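Local coordinates for protein Non-reducing end alpha-L-arabinofuranosidase BoGH43B (Bacteroides ovatus, PDB 5JOZ) that removes terminal non-reducing alpha-L-arabinofuranosyl residues from xyloglucan side branches by hydrolysis, turning 'S' units into 'X' units, at residues 309-314 / 498-503; 32-37 / 324-329. All coordinates share one frame; numbering follows the deposited sequence.

Contact 1 (309-314 / 498-503). With CA (calcium ion), chain C.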
ATOM      1  N   PRO A 309       9.839  11.911 -13.266  1.00 38.74           N
ATOM      2  CA  PRO A 309      11.181  12.416 -13.027  1.00 38.73           C
ATOM      3  C   PRO A 309      11.638  12.179 -11.581  1.00 34.74           C
ATOM      4  O   PRO A 309      10.819  12.007 -10.676  1.00 35.84           O
ATOM      5  CB  PRO A 309      11.060  13.910 -13.348  1.00 44.75           C
ATOM      6  CG  PRO A 309       9.640  14.240 -13.064  1.00 44.06           C
ATOM      7  CD  PRO A 309       8.846  12.996 -13.330  1.00 41.82           C
ATOM      8  N   VAL A 310      12.951  12.157 -11.398  1.00 28.87           N
ATOM      9  CA  VAL A 310      13.573  11.931 -10.098  1.00 28.34           C
ATOM     10  C   VAL A 310      13.242  13.052  -9.106  1.00 26.23           C
ATOM     11  O   VAL A 310      12.996  12.784  -7.933  1.00 25.93           O
ATOM     12  CB  VAL A 310      15.118  11.847 -10.243  1.00 31.97           C
ATOM     13  CG1 VAL A 310      15.806  11.821  -8.873  1.00 31.57           C
ATOM     14  CG2 VAL A 310      15.502  10.627 -11.076  1.00 32.61           C
ATOM     15  N   ARG A 311      13.298  14.291  -9.585  1.00 23.48           N
ATOM     16  CA  ARG A 311      13.047  15.465  -8.771  1.00 24.75           C
ATOM     17  C   ARG A 311      11.603  15.943  -8.872  1.00 25.83           C
ATOM     18  O   ARG A 311      11.115  16.225  -9.975  1.00 28.44           O
ATOM     19  CB  ARG A 311      13.941  16.607  -9.225  1.00 23.42           C
ATOM     20  CG  ARG A 311      13.758  17.860  -8.386  1.00 25.98           C
ATOM     21  CD  ARG A 311      14.936  18.809  -8.514  1.00 26.22           C
ATOM     22  NE  ARG A 311      16.162  18.232  -7.980  1.00 28.45           N
ATOM     23  CZ  ARG A 311      17.318  18.885  -7.852  1.00 29.71           C
ATOM     24  NH1 ARG A 311      17.435  20.172  -8.201  1.00 29.96           N
ATOM     25  NH2 ARG A 311      18.364  18.248  -7.340  1.00 29.29           N
ATOM     26  N   ASP A 312      10.942  16.049  -7.722  1.00 23.85           N
ATOM     27  CA  ASP A 312       9.717  16.846  -7.585  1.00 24.14           C
ATOM     28  C   ASP A 312      10.131  18.247  -7.120  1.00 25.22           C
ATOM     29  O   ASP A 312      10.607  18.434  -5.985  1.00 24.85           O
ATOM     30  CB  ASP A 312       8.751  16.184  -6.594  1.00 22.91           C
ATOM     31  CG  ASP A 312       7.349  16.819  -6.589  1.00 24.93           C
ATOM     32  OD1 ASP A 312       7.186  17.989  -6.980  1.00 24.51           O
ATOM     33  OD2 ASP A 312       6.394  16.130  -6.148  1.00 26.07           O
ATOM     34  N   ASP A 313       9.968  19.221  -8.009  1.00 26.19           N
ATOM     35  CA  ASP A 313      10.349  20.611  -7.734  1.00 27.98           C
ATOM     36  C   ASP A 313       9.305  21.366  -6.895  1.00 28.38           C
ATOM     37  O   ASP A 313       9.544  22.513  -6.518  1.00 28.32           O
ATOM     38  CB  ASP A 313      10.567  21.386  -9.056  1.00 34.05           C
ATOM     39  CG  ASP A 313      11.876  21.050  -9.744  1.00 44.81           C
ATOM     40  OD1 ASP A 313      12.948  21.216  -9.122  1.00 47.12           O
ATOM     41  OD2 ASP A 313      11.835  20.660 -10.933  1.00 53.42           O
ATOM     42  N   PHE A 314       8.142  20.769  -6.627  1.00 30.08           N
ATOM     43  CA  PHE A 314       7.084  21.444  -5.855  1.00 28.45           C
ATOM     44  C   PHE A 314       6.774  22.816  -6.463  1.00 27.46           C
ATOM     45  O   PHE A 314       6.714  23.833  -5.763  1.00 23.42           O
ATOM     46  CB  PHE A 314       7.488  21.587  -4.373  1.00 29.87           C
ATOM     47  CG  PHE A 314       7.798  20.281  -3.685  1.00 26.44           C
ATOM     48  CD1 PHE A 314       6.832  19.268  -3.612  1.00 24.77           C
ATOM     49  CD2 PHE A 314       9.029  20.077  -3.072  1.00 24.95           C
ATOM     50  CE1 PHE A 314       7.101  18.068  -2.967  1.00 24.76           C
ATOM     51  CE2 PHE A 314       9.300  18.875  -2.415  1.00 27.69           C
ATOM     52  CZ  PHE A 314       8.336  17.872  -2.366  1.00 26.71           C
ATOM     53  N   PHE A 498      10.543  23.034   1.712  1.00 28.77           N
ATOM     54  CA  PHE A 498      11.253  22.051   0.902  1.00 27.01           C
ATOM     55  C   PHE A 498      11.198  22.503  -0.542  1.00 26.59           C
ATOM     56  O   PHE A 498      10.138  22.477  -1.157  1.00 29.29           O
ATOM     57  CB  PHE A 498      10.611  20.672   1.057  1.00 25.33           C
ATOM     58  CG  PHE A 498      10.748  20.107   2.438  1.00 24.31           C
ATOM     59  CD1 PHE A 498       9.895  20.508   3.449  1.00 24.61           C
ATOM     60  CD2 PHE A 498      11.755  19.214   2.736  1.00 23.98           C
ATOM     61  CE1 PHE A 498      10.030  20.002   4.727  1.00 30.73           C
ATOM     62  CE2 PHE A 498      11.896  18.697   4.017  1.00 24.58           C
ATOM     63  CZ  PHE A 498      11.032  19.083   5.011  1.00 26.92           C
ATOM     64  N   ASP A 499      12.340  22.923  -1.067  1.00 28.58           N
ATOM     65  CA  ASP A 499      12.446  23.416  -2.435  1.00 30.80           C
ATOM     66  C   ASP A 499      12.271  22.263  -3.430  1.00 30.59           C
ATOM     67  O   ASP A 499      11.596  22.407  -4.449  1.00 28.34           O
ATOM     68  CB  ASP A 499      13.810  24.089  -2.638  1.00 33.53           C
ATOM     69  CG  ASP A 499      13.878  24.936  -3.895  1.00 35.35           C
ATOM     70  OD1 ASP A 499      12.862  25.069  -4.616  1.00 40.05           O
ATOM     71  OD2 ASP A 499      14.967  25.480  -4.161  1.00 37.94           O
ATOM     72  N   TRP A 500      12.885  21.127  -3.142  1.00 30.81           N
ATOM     73  CA  TRP A 500      12.699  19.948  -3.971  1.00 27.99           C
ATOM     74  C   TRP A 500      12.936  18.670  -3.189  1.00 25.53           C
ATOM     75  O   TRP A 500      13.388  18.719  -2.049  1.00 29.58           O
ATOM     76  CB  TRP A 500      13.588  20.011  -5.219  1.00 28.64           C
ATOM     77  CG  TRP A 500      15.037  20.380  -4.994  1.00 27.61           C
ATOM     78  CD1 TRP A 500      15.615  21.593  -5.232  1.00 26.71           C
ATOM     79  CD2 TRP A 500      16.084  19.523  -4.527  1.00 25.06           C
ATOM     80  NE1 TRP A 500      16.950  21.551  -4.934  1.00 26.71           N
ATOM     81  CE2 TRP A 500      17.270  20.289  -4.510  1.00 27.19           C
ATOM     82  CE3 TRP A 500      16.142  18.178  -4.142  1.00 25.92           C
ATOM     83  CZ2 TRP A 500      18.504  19.757  -4.106  1.00 27.05           C
ATOM     84  CZ3 TRP A 500      17.366  17.649  -3.728  1.00 26.90           C
ATOM     85  CH2 TRP A 500      18.528  18.444  -3.702  1.00 25.46           C
ATOM     86  N   PHE A 501      12.589  17.546  -3.816  1.00 23.14           N
ATOM     87  CA  PHE A 501      12.719  16.207  -3.244  1.00 22.98           C
ATOM     88  C   PHE A 501      13.043  15.242  -4.385  1.00 22.77           C
ATOM     89  O   PHE A 501      12.228  15.082  -5.300  1.00 20.46           O
ATOM     90  CB  PHE A 501      11.409  15.793  -2.560  1.00 21.53           C
ATOM     91  CG  PHE A 501      11.515  14.544  -1.721  1.00 22.41           C
ATOM     92  CD1 PHE A 501      11.571  13.278  -2.313  1.00 22.19           C
ATOM     93  CD2 PHE A 501      11.525  14.626  -0.329  1.00 21.64           C
ATOM     94  CE1 PHE A 501      11.657  12.133  -1.536  1.00 21.61           C
ATOM     95  CE2 PHE A 501      11.612  13.484   0.451  1.00 20.81           C
ATOM     96  CZ  PHE A 501      11.681  12.236  -0.147  1.00 21.15           C
ATOM     97  N   ASP A 502      14.239  14.644  -4.326  1.00 23.95           N
ATOM     98  CA  ASP A 502      14.711  13.637  -5.270  1.00 22.09           C
ATOM     99  C   ASP A 502      14.425  12.253  -4.734  1.00 24.71           C
ATOM    100  O   ASP A 502      14.657  11.976  -3.567  1.00 25.95           O
ATOM    101  CB  ASP A 502      16.226  13.726  -5.473  1.00 23.46           C
ATOM    102  CG  ASP A 502      16.653  14.917  -6.313  1.00 26.59           C
ATOM    103  OD1 ASP A 502      15.806  15.712  -6.802  1.00 27.85           O
ATOM    104  OD2 ASP A 502      17.877  15.055  -6.486  1.00 33.96           O
ATOM    105  N   PHE A 503      13.957  11.375  -5.606  1.00 28.79           N
ATOM    106  CA  PHE A 503      13.695   9.993  -5.250  1.00 28.38           C
ATOM    107  C   PHE A 503      14.188   9.116  -6.403  1.00 29.73           C
ATOM    108  O   PHE A 503      13.587   9.123  -7.477  1.00 28.71           O
ATOM    109  CB  PHE A 503      12.192   9.812  -5.014  1.00 27.71           C
ATOM    110  CG  PHE A 503      11.841   8.561  -4.261  1.00 32.04           C
ATOM    111  CD1 PHE A 503      12.103   8.459  -2.895  1.00 34.92           C
ATOM    112  CD2 PHE A 503      11.251   7.480  -4.911  1.00 34.29           C
ATOM    113  CE1 PHE A 503      11.785   7.308  -2.188  1.00 33.61           C
ATOM    114  CE2 PHE A 503      10.929   6.328  -4.209  1.00 36.13           C
ATOM    115  CZ  PHE A 503      11.198   6.244  -2.844  1.00 34.50           C
TER
HETATM  116 CA    CA C 601      11.270  24.057  -6.120  1.00 32.53          CA
HETATM  117  O   HOH W   1      13.090  23.063  -7.327  1.00 37.56           O
HETATM  118  O   HOH W   2      10.825  25.513  -8.006  1.00 34.11           O
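Phe-314 packs its CE2-CZ end against the CB of Phe-501, with CZ 3.7 Å from that CB, and this is the tight, buried side of the contact. Its CG stands anti to the carbonyl carbon (chi1 -58°), and the ring reaches the backbone and CB atoms of 498-501, CD2 lying 3.3 Å from Phe-498 O; Met-483 of strand 480-486 touches Phe-314, Phe-498 and Phe-501 alike. Asp-312 lies on the same face as Phe-501: its OD1 accepts from the backbone N of Phe-314 in an Asx turn, while OD2 is taken by Trp-323 NE1. The short strand 311-312 runs antiparallel to strand 496-505 in the concanavalin A-like beta-sandwich domain, with Asp-312 N bonded to Phe-501 O. On the opposite face Arg-311 is exposed and its partners Trp-500 and Asp-502 partly so. The guanidinium lies flat over the indole, planes 4° apart and CZ 3.7 Å from the five-membered ring centroid, a cation-pi stack. At its edge NE gives a nearly straight 2.8 Å bond to the syn lone pair of Asp-502 OD1, and NH2 adds a weak one to OD2, so stack and salt bridge together fix the group's rotation. Just past the end of strand 311-312, Asp-313 O and Asp-499 O approach to 2.9 Å because both bind the calcium ion, along with Asp-499 OD1, the carbonyl O of Gly-341 and two waters; one water also donates to Asp-313 OD1.

Contact 2 (32-37 / 324-329)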
ATOM      1  N   THR A  32      -4.166   0.353   2.018  1.00 23.06           N
ATOM      2  CA  THR A  32      -3.410   1.504   2.525  1.00 24.37           C
ATOM      3  C   THR A  32      -3.370   1.684   4.048  1.00 24.22           C
ATOM      4  O   THR A  32      -2.511   2.401   4.550  1.00 25.40           O
ATOM      5  CB  THR A  32      -3.955   2.800   1.898  1.00 23.96           C
ATOM      6  OG1 THR A  32      -5.390   2.740   1.815  1.00 29.22           O
ATOM      7  CG2 THR A  32      -3.434   2.958   0.521  1.00 22.67           C
ATOM      8  N   PHE A  33      -4.284   1.059   4.787  1.00 24.52           N
ATOM      9  CA  PHE A  33      -4.262   1.105   6.250  1.00 23.50           C
ATOM     10  C   PHE A  33      -4.397   2.562   6.751  1.00 25.39           C
ATOM     11  O   PHE A  33      -5.355   3.245   6.359  1.00 24.38           O
ATOM     12  CB  PHE A  33      -3.053   0.303   6.759  1.00 25.70           C
ATOM     13  CG  PHE A  33      -3.111  -1.133   6.331  1.00 24.81           C
ATOM     14  CD1 PHE A  33      -3.880  -2.044   7.040  1.00 28.24           C
ATOM     15  CD2 PHE A  33      -2.511  -1.551   5.162  1.00 24.85           C
ATOM     16  CE1 PHE A  33      -4.003  -3.363   6.616  1.00 26.15           C
ATOM     17  CE2 PHE A  33      -2.630  -2.864   4.733  1.00 26.54           C
ATOM     18  CZ  PHE A  33      -3.375  -3.772   5.461  1.00 24.72           C
ATOM     19  N   GLU A  34      -3.459   3.070   7.540  1.00 23.80           N
ATOM     20  CA  GLU A  34      -3.602   4.426   8.103  1.00 25.04           C
ATOM     21  C   GLU A  34      -3.257   5.562   7.125  1.00 25.81           C
ATOM     22  O   GLU A  34      -3.338   6.733   7.518  1.00 23.50           O
ATOM     23  CB  GLU A  34      -2.764   4.593   9.390  1.00 21.37           C
ATOM     24  CG  GLU A  34      -1.272   4.862   9.178  1.00 23.17           C
ATOM     25  CD  GLU A  34      -0.416   3.612   9.084  1.00 28.03           C
ATOM     26  OE1 GLU A  34      -0.962   2.518   8.771  1.00 26.81           O
ATOM     27  OE2 GLU A  34       0.812   3.725   9.338  1.00 24.74           O
ATOM     28  N   TYR A  35      -2.852   5.236   5.889  1.00 23.78           N
ATOM     29  CA  TYR A  35      -2.332   6.255   4.961  1.00 23.51           C
ATOM     30  C   TYR A  35      -3.398   6.894   4.091  1.00 23.37           C
ATOM     31  O   TYR A  35      -4.315   6.205   3.635  1.00 26.89           O
ATOM     32  CB  TYR A  35      -1.220   5.673   4.098  1.00 23.07           C
ATOM     33  CG  TYR A  35       0.022   5.365   4.899  1.00 22.16           C
ATOM     34  CD1 TYR A  35       0.842   6.391   5.381  1.00 21.69           C
ATOM     35  CD2 TYR A  35       0.384   4.054   5.177  1.00 22.44           C
ATOM     36  CE1 TYR A  35       1.989   6.115   6.120  1.00 22.85           C
ATOM     37  CE2 TYR A  35       1.533   3.765   5.901  1.00 26.00           C
ATOM     38  CZ  TYR A  35       2.327   4.799   6.382  1.00 24.89           C
ATOM     39  OH  TYR A  35       3.450   4.491   7.116  1.00 23.86           O
ATOM     40  N   PHE A  36      -3.262   8.212   3.869  1.00 22.24           N
ATOM     41  CA  PHE A  36      -4.227   9.019   3.103  1.00 21.39           C
ATOM     42  C   PHE A  36      -3.498   9.731   1.969  1.00 20.58           C
ATOM     43  O   PHE A  36      -2.381  10.190   2.172  1.00 25.43           O
ATOM     44  CB  PHE A  36      -4.884  10.066   4.010  1.00 24.31           C
ATOM     45  CG  PHE A  36      -5.964  10.875   3.339  1.00 24.30           C
ATOM     46  CD1 PHE A  36      -7.280  10.436   3.339  1.00 26.30           C
ATOM     47  CD2 PHE A  36      -5.671  12.087   2.722  1.00 28.56           C
ATOM     48  CE1 PHE A  36      -8.275  11.184   2.725  1.00 28.12           C
ATOM     49  CE2 PHE A  36      -6.664  12.847   2.110  1.00 28.52           C
ATOM     50  CZ  PHE A  36      -7.968  12.395   2.112  1.00 27.82           C
ATOM     51  N   PRO A  37      -4.076   9.831   0.780  1.00 21.80           N
ATOM     52  CA  PRO A  37      -5.322   9.185   0.381  1.00 21.31           C
ATOM     53  C   PRO A  37      -5.261   7.635   0.348  1.00 21.55           C
ATOM     54  O   PRO A  37      -4.183   7.026   0.280  1.00 19.99           O
ATOM     55  CB  PRO A  37      -5.598   9.790  -0.993  1.00 23.89           C
ATOM     56  CG  PRO A  37      -4.277  10.245  -1.511  1.00 25.23           C
ATOM     57  CD  PRO A  37      -3.480  10.631  -0.305  1.00 26.81           C
ATOM     58  N   THR A 324       1.872  11.107   0.298  1.00 23.81           N
ATOM     59  CA  THR A 324       1.001  10.379   1.207  1.00 24.68           C
ATOM     60  C   THR A 324       1.084  10.935   2.635  1.00 23.60           C
ATOM     61  O   THR A 324       2.169  11.263   3.123  1.00 19.89           O
ATOM     62  CB  THR A 324       1.399   8.881   1.219  1.00 24.46           C
ATOM     63  OG1 THR A 324       1.590   8.425  -0.126  1.00 28.52           O
ATOM     64  CG2 THR A 324       0.322   8.051   1.849  1.00 26.42           C
ATOM     65  N   PHE A 325      -0.073  10.986   3.296  1.00 23.64           N
ATOM     66  CA  PHE A 325      -0.232  11.518   4.654  1.00 22.30           C
ATOM     67  C   PHE A 325      -0.577  10.411   5.641  1.00 20.52           C
ATOM     68  O   PHE A 325      -1.014   9.334   5.241  1.00 22.30           O
ATOM     69  CB  PHE A 325      -1.362  12.549   4.667  1.00 20.28           C
ATOM     70  CG  PHE A 325      -1.157  13.664   3.710  1.00 19.53           C
ATOM     71  CD1 PHE A 325      -1.525  13.523   2.365  1.00 21.81           C
ATOM     72  CD2 PHE A 325      -0.588  14.856   4.128  1.00 19.17           C
ATOM     73  CE1 PHE A 325      -1.318  14.553   1.450  1.00 19.24           C
ATOM     74  CE2 PHE A 325      -0.386  15.894   3.222  1.00 20.16           C
ATOM     75  CZ  PHE A 325      -0.746  15.738   1.885  1.00 20.79           C
ATOM     76  N   ILE A 326      -0.387  10.695   6.927  1.00 20.44           N
ATOM     77  CA  ILE A 326      -0.809   9.812   8.018  1.00 22.91           C
ATOM     78  C   ILE A 326      -2.194  10.253   8.547  1.00 25.72           C
ATOM     79  O   ILE A 326      -2.342  11.373   9.045  1.00 24.36           O
ATOM     80  CB  ILE A 326       0.211   9.820   9.163  1.00 20.61           C
ATOM     81  CG1 ILE A 326       1.594   9.356   8.650  1.00 23.20           C
ATOM     82  CG2 ILE A 326      -0.285   8.924  10.289  1.00 22.16           C
ATOM     83  CD1 ILE A 326       2.730   9.451   9.652  1.00 21.02           C
ATOM     84  N   ARG A 327      -3.193   9.372   8.426  1.00 25.68           N
ATOM     85  CA  ARG A 327      -4.598   9.658   8.813  1.00 23.47           C
ATOM     86  C   ARG A 327      -5.135  10.883   8.070  1.00 28.51           C
ATOM     87  O   ARG A 327      -4.673  11.136   6.964  1.00 32.63           O
ATOM     88  CB  ARG A 327      -4.727   9.750  10.329  1.00 24.00           C
ATOM     89  CG  ARG A 327      -4.127   8.529  11.012  1.00 25.65           C
ATOM     90  CD  ARG A 327      -4.493   8.432  12.484  1.00 26.78           C
ATOM     91  NE  ARG A 327      -3.757   7.338  13.113  1.00 30.06           N
ATOM     92  CZ  ARG A 327      -2.460   7.374  13.427  1.00 32.29           C
ATOM     93  NH1 ARG A 327      -1.737   8.479  13.235  1.00 34.32           N
ATOM     94  NH2 ARG A 327      -1.879   6.303  13.966  1.00 32.44           N
ATOM     95  N   ASN A 328      -6.088  11.631   8.635  1.00 27.61           N
ATOM     96  CA  ASN A 328      -6.721  12.753   7.925  1.00 27.85           C
ATOM     97  C   ASN A 328      -5.965  14.094   8.089  1.00 32.51           C
ATOM     98  O   ASN A 328      -6.025  14.713   9.153  1.00 33.78           O
ATOM     99  CB  ASN A 328      -8.163  12.901   8.389  1.00 29.83           C
ATOM    100  CG  ASN A 328      -8.983  11.652   8.107  1.00 31.85           C
ATOM    101  OD1 ASN A 328      -9.358  10.909   9.020  1.00 32.55           O
ATOM    102  ND2 ASN A 328      -9.233  11.396   6.832  1.00 32.44           N
ATOM    103  N   PRO A 329      -5.250  14.546   7.036  1.00 30.37           N
ATOM    104  CA  PRO A 329      -4.440  15.744   7.182  1.00 32.92           C
ATOM    105  C   PRO A 329      -5.250  17.046   7.169  1.00 32.62           C
ATOM    106  O   PRO A 329      -6.095  17.241   6.302  1.00 28.03           O
ATOM    107  CB  PRO A 329      -3.512  15.675   5.956  1.00 32.08           C
ATOM    108  CG  PRO A 329      -4.350  15.017   4.925  1.00 30.95           C
ATOM    109  CD  PRO A 329      -5.090  13.957   5.691  1.00 30.67           C
TER
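The carbonyl O of Phe-36 meets the Phe-325 ring at its edge, CD1 to O 3.4 Å, with Pro-37 CD also at that edge, and CG of Pro-329 lies over one face, offset toward the rim. The Tyr-35 ring has the carboxylate carbon of its neighbour Glu-34 over one face near the rim and the O of Phe-325 at the edge. Phe-36, with CG anti to the backbone N (chi1 -176°), swings its ring to the Pro-329 side, where CD2 comes within 3.6 Å of Pro-329 CD; Phe-325 CD1 lies at its edge. Tyr-35 and Ile-326 share the other face of the strand pair, side by side and pointing the same way; Thr-324 CG2 touches Tyr-35 CB at 3.6 Å. Phe-36 and Phe-325 exchange two backbone bonds, the one from Phe-325 N to Phe-36 O being 2.7 Å and nearly straight; Arg-327 N adds a third to Glu-34 O at 2.8 Å. Buried polar ends are satisfied beyond the pair: Arg-392 binds Glu-34 OE2 and Tyr-35 OH, and Arg-327 reaches Asp-395, Asp-356 and Cys-68. A type II' turn from Thr-32 to Tyr-35 leads into this two-stranded antiparallel sheet, which joins the catalytic GH43 domain, a five-bladed beta-propeller, to the C-terminal beta-sandwich.

Contact 1 lies within the C-terminal domain, its centre about 22 Å from the centre of the chain, whereas contact 2 is buried, its centre about 10 Å from that point, and spans the two domains. Their centres are 21 Å apart and they do not touch, yet strands 311-312 and 325-326 are consecutive: the first joins a large sheet of its own domain, the next pairs with 35-36 of the other. Both are short antiparallel pairings with three backbone bonds across. Contact 1 adds aromatic packing on the inner side, a salt bridge and cation-pi stack on the more exposed face and a calcium ion with two waters at the end of strand 311-312; contact 2 adds mainly apolar side-chain contacts, its charged ends paired with surrounding residues.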